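Local atomic coordinates of Lysine/ornithine decarboxylase (Selenomonas ruminantium, PDB entry 5GJN), a protein that decarboxylates both L-lysine and L-ornithine with similar efficiency, using pyridoxal 5'-phosphate to form the diamines cadaverine and putrescine. Residues E158-L163 / E205-H210. Numbering follows the deposited sequence.
Sequences EALDLL and EEMGMH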
ATOM      1  N   GLU A 158      -8.317  14.912  31.476  1.00 39.62           N
ATOM      2  CA  GLU A 158      -7.807  16.077  30.773  1.00 39.06           C
ATOM      3  C   GLU A 158      -8.814  16.727  29.797  1.00 43.64           C
ATOM      4  O   GLU A 158      -8.569  17.801  29.294  1.00 35.76           O
ATOM      5  CB  GLU A 158      -6.548  15.666  30.030  1.00 47.78           C
ATOM      6  CG  GLU A 158      -5.628  16.790  29.625  1.00 56.68           C
ATOM      7  CD  GLU A 158      -4.371  16.286  28.950  1.00 55.03           C
ATOM      8  OE1 GLU A 158      -4.005  16.850  27.908  1.00 47.95           O
ATOM      9  OE2 GLU A 158      -3.759  15.332  29.458  1.00 54.51           O
ATOM     10  N   ALA A 159      -9.946  16.070  29.553  1.00 38.41           N
ATOM     11  CA  ALA A 159     -10.846  16.418  28.457  1.00 36.36           C
ATOM     12  C   ALA A 159     -11.428  17.793  28.528  1.00 32.98           C
ATOM     13  O   ALA A 159     -11.363  18.555  27.557  1.00 34.41           O
ATOM     14  CB  ALA A 159     -11.934  15.344  28.257  1.00 36.23           C
ATOM     15  N   LEU A 160     -11.984  18.159  29.670  1.00 33.90           N
ATOM     16  CA  LEU A 160     -12.587  19.456  29.817  1.00 36.30           C
ATOM     17  C   LEU A 160     -11.544  20.620  29.836  1.00 34.78           C
ATOM     18  O   LEU A 160     -11.856  21.690  29.365  1.00 35.95           O
ATOM     19  CB  LEU A 160     -13.503  19.480  31.052  1.00 40.84           C
ATOM     20  CG  LEU A 160     -14.639  18.418  31.049  1.00 41.38           C
ATOM     21  CD1 LEU A 160     -15.485  18.401  32.315  1.00 48.87           C
ATOM     22  CD2 LEU A 160     -15.570  18.633  29.871  1.00 40.95           C
ATOM     23  N   ASP A 161     -10.350  20.417  30.389  1.00 39.05           N
ATOM     24  CA  ASP A 161      -9.272  21.472  30.276  1.00 41.20           C
ATOM     25  C   ASP A 161      -8.894  21.689  28.819  1.00 38.98           C
ATOM     26  O   ASP A 161      -8.655  22.827  28.392  1.00 33.17           O
ATOM     27  CB  ASP A 161      -8.004  21.075  31.039  1.00 43.87           C
ATOM     28  CG  ASP A 161      -8.266  20.829  32.538  1.00 50.53           C
ATOM     29  OD1 ASP A 161      -9.131  21.558  33.082  1.00 54.99           O
ATOM     30  OD2 ASP A 161      -7.674  19.878  33.097  1.00 50.05           O
ATOM     31  N   LEU A 162      -8.919  20.611  28.021  1.00 37.04           N
ATOM     32  CA  LEU A 162      -8.610  20.795  26.593  1.00 38.68           C
ATOM     33  C   LEU A 162      -9.675  21.604  25.924  1.00 36.39           C
ATOM     34  O   LEU A 162      -9.330  22.518  25.202  1.00 36.58           O
ATOM     35  CB  LEU A 162      -8.406  19.470  25.842  1.00 40.33           C
ATOM     36  CG  LEU A 162      -7.049  18.883  26.106  1.00 46.23           C
ATOM     37  CD1 LEU A 162      -7.084  17.403  25.812  1.00 48.38           C
ATOM     38  CD2 LEU A 162      -6.069  19.612  25.211  1.00 46.90           C
ATOM     39  N   LEU A 163     -10.948  21.251  26.136  1.00 34.29           N
ATOM     40  CA  LEU A 163     -12.089  22.018  25.587  1.00 33.92           C
ATOM     41  C   LEU A 163     -12.051  23.486  26.071  1.00 37.67           C
ATOM     42  O   LEU A 163     -12.400  24.359  25.345  1.00 36.25           O
ATOM     43  CB  LEU A 163     -13.462  21.410  25.992  1.00 35.49           C
ATOM     44  CG  LEU A 163     -13.824  20.084  25.261  1.00 35.09           C
ATOM     45  CD1 LEU A 163     -15.017  19.348  25.846  1.00 35.63           C
ATOM     46  CD2 LEU A 163     -13.945  20.332  23.786  1.00 33.80           C
ATOM     47  N   GLU A 205     -20.880  22.109  32.078  1.00 39.33           N
ATOM     48  CA  GLU A 205     -21.835  23.172  32.348  1.00 44.49           C
ATOM     49  C   GLU A 205     -21.346  24.086  33.457  1.00 51.43           C
ATOM     50  O   GLU A 205     -21.574  25.274  33.403  1.00 57.05           O
ATOM     51  CB  GLU A 205     -23.161  22.664  32.811  1.00 48.78           C
ATOM     52  CG  GLU A 205     -24.015  22.067  31.776  1.00 45.07           C
ATOM     53  CD  GLU A 205     -24.462  23.002  30.668  1.00 47.65           C
ATOM     54  OE1 GLU A 205     -24.655  24.215  30.828  1.00 54.62           O
ATOM     55  OE2 GLU A 205     -24.640  22.472  29.588  1.00 47.23           O
ATOM     56  N   GLU A 206     -20.677  23.513  34.453  1.00 53.60           N
ATOM     57  CA  GLU A 206     -20.191  24.280  35.586  1.00 54.26           C
ATOM     58  C   GLU A 206     -18.942  25.057  35.209  1.00 57.29           C
ATOM     59  O   GLU A 206     -18.647  26.022  35.856  1.00 70.17           O
ATOM     60  CB  GLU A 206     -20.029  23.364  36.822  1.00 59.33           C
ATOM     61  CG  GLU A 206     -21.302  22.564  37.198  1.00 58.76           C
ATOM     62  CD  GLU A 206     -22.547  23.465  37.401  1.00 72.12           C
ATOM     63  OE1 GLU A 206     -22.417  24.487  38.097  1.00 73.89           O
ATOM     64  OE2 GLU A 206     -23.665  23.190  36.875  1.00 70.49           O
ATOM     65  N   MET A 207     -18.227  24.683  34.138  1.00 47.97           N
ATOM     66  CA  MET A 207     -17.050  25.417  33.684  1.00 47.83           C
ATOM     67  C   MET A 207     -17.289  26.473  32.613  1.00 47.62           C
ATOM     68  O   MET A 207     -16.343  26.869  31.922  1.00 49.39           O
ATOM     69  CB  MET A 207     -16.036  24.425  33.140  1.00 46.40           C
ATOM     70  CG  MET A 207     -15.474  23.565  34.240  1.00 49.48           C
ATOM     71  SD  MET A 207     -14.616  22.225  33.427  1.00 54.01           S
ATOM     72  CE  MET A 207     -13.051  23.035  32.972  1.00 57.23           C
ATOM     73  N   GLY A 208     -18.536  26.865  32.416  1.00 45.78           N
ATOM     74  CA  GLY A 208     -18.877  27.827  31.396  1.00 46.23           C
ATOM     75  C   GLY A 208     -18.921  27.281  29.983  1.00 52.45           C
ATOM     76  O   GLY A 208     -18.739  28.043  29.029  1.00 51.12           O
ATOM     77  N   MET A 209     -19.115  25.966  29.832  1.00 44.72           N
ATOM     78  CA  MET A 209     -19.254  25.380  28.520  1.00 43.27           C
ATOM     79  C   MET A 209     -20.611  24.695  28.477  1.00 44.30           C
ATOM     80  O   MET A 209     -21.150  24.339  29.509  1.00 50.40           O
ATOM     81  CB  MET A 209     -18.089  24.432  28.273  1.00 43.29           C
ATOM     82  CG  MET A 209     -16.771  25.166  28.206  1.00 43.80           C
ATOM     83  SD  MET A 209     -15.435  24.074  27.806  1.00 40.82           S
ATOM     84  CE  MET A 209     -15.310  23.028  29.235  1.00 46.23           C
ATOM     85  N   HIS A 210     -21.215  24.623  27.303  1.00 42.38           N
ATOM     86  CA  HIS A 210     -22.412  23.851  27.136  1.00 41.83           C
ATOM     87  C   HIS A 210     -22.124  22.942  25.943  1.00 39.79           C
ATOM     88  O   HIS A 210     -22.064  23.394  24.822  1.00 38.96           O
ATOM     89  CB  HIS A 210     -23.611  24.776  26.935  1.00 45.25           C
ATOM     90  CG  HIS A 210     -24.856  24.044  26.542  1.00 40.78           C
ATOM     91  ND1 HIS A 210     -25.510  23.181  27.389  1.00 41.47           N
ATOM     92  CD2 HIS A 210     -25.496  23.955  25.359  1.00 43.27           C
ATOM     93  CE1 HIS A 210     -26.515  22.620  26.763  1.00 39.44           C
ATOM     94  NE2 HIS A 210     -26.530  23.073  25.529  1.00 42.38           N
TER
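The backbone oxygen of Leu160 is approached by two methionine methyls: Met209 CE lies 3.7 Å from Leu160 O and Met207 CE 4.0 Å from it. Seen from that oxygen, the two methyls stand about 69° apart, so they approach it from different directions, at van der Waals distance and without hydrogen bonding to it. The place of each methyl, not of the sulfur, is set by the bend at chi3. The Met207 chain runs extended as far as SD, then turns at chi3 (80°), whereas Met209 turns the opposite way (chi3 -67°), and both methyls lie against helix 159-168. The sulfur of Met207 makes the closest approach to the Leu160 side chain: Met207 SD sits 3.8 Å from Leu160 CB and 4.1 Å from Leu160 CD1, the two side chains meeting at a slant. Nearly one helical turn further on, Met209 SD rests 3.8 Å from Leu163 CB. At the solvent-facing margin, Met207 CE also reaches to 4.2 Å from Asp161 OD1, a loose approach of a methyl to a carboxylate. Were Met207 an alanine, Leu160 CB would probably lose the sulfur packed on it and Leu160 O one of its two methyl neighbours, opening a gap beside Leu160 and Asp161. Gly208, with positive phi, turns the chain between the two methionines. The contact joins helix 159-168 to the loop that follows helix 188-206, on the outer, helical layer of the pyridoxal-binding barrel, and Leu163 and Met209 both touch Ala173 on strand 172-177. A hydrogen bond from Lys164 to Met207 O adds a polar tie nearby. Between the two segments themselves there is no hydrogen bond, and the 203 Å² they bury is mostly thioether and aliphatic surface, consistent with cohesion through close fit and dispersion more than through directional bonding.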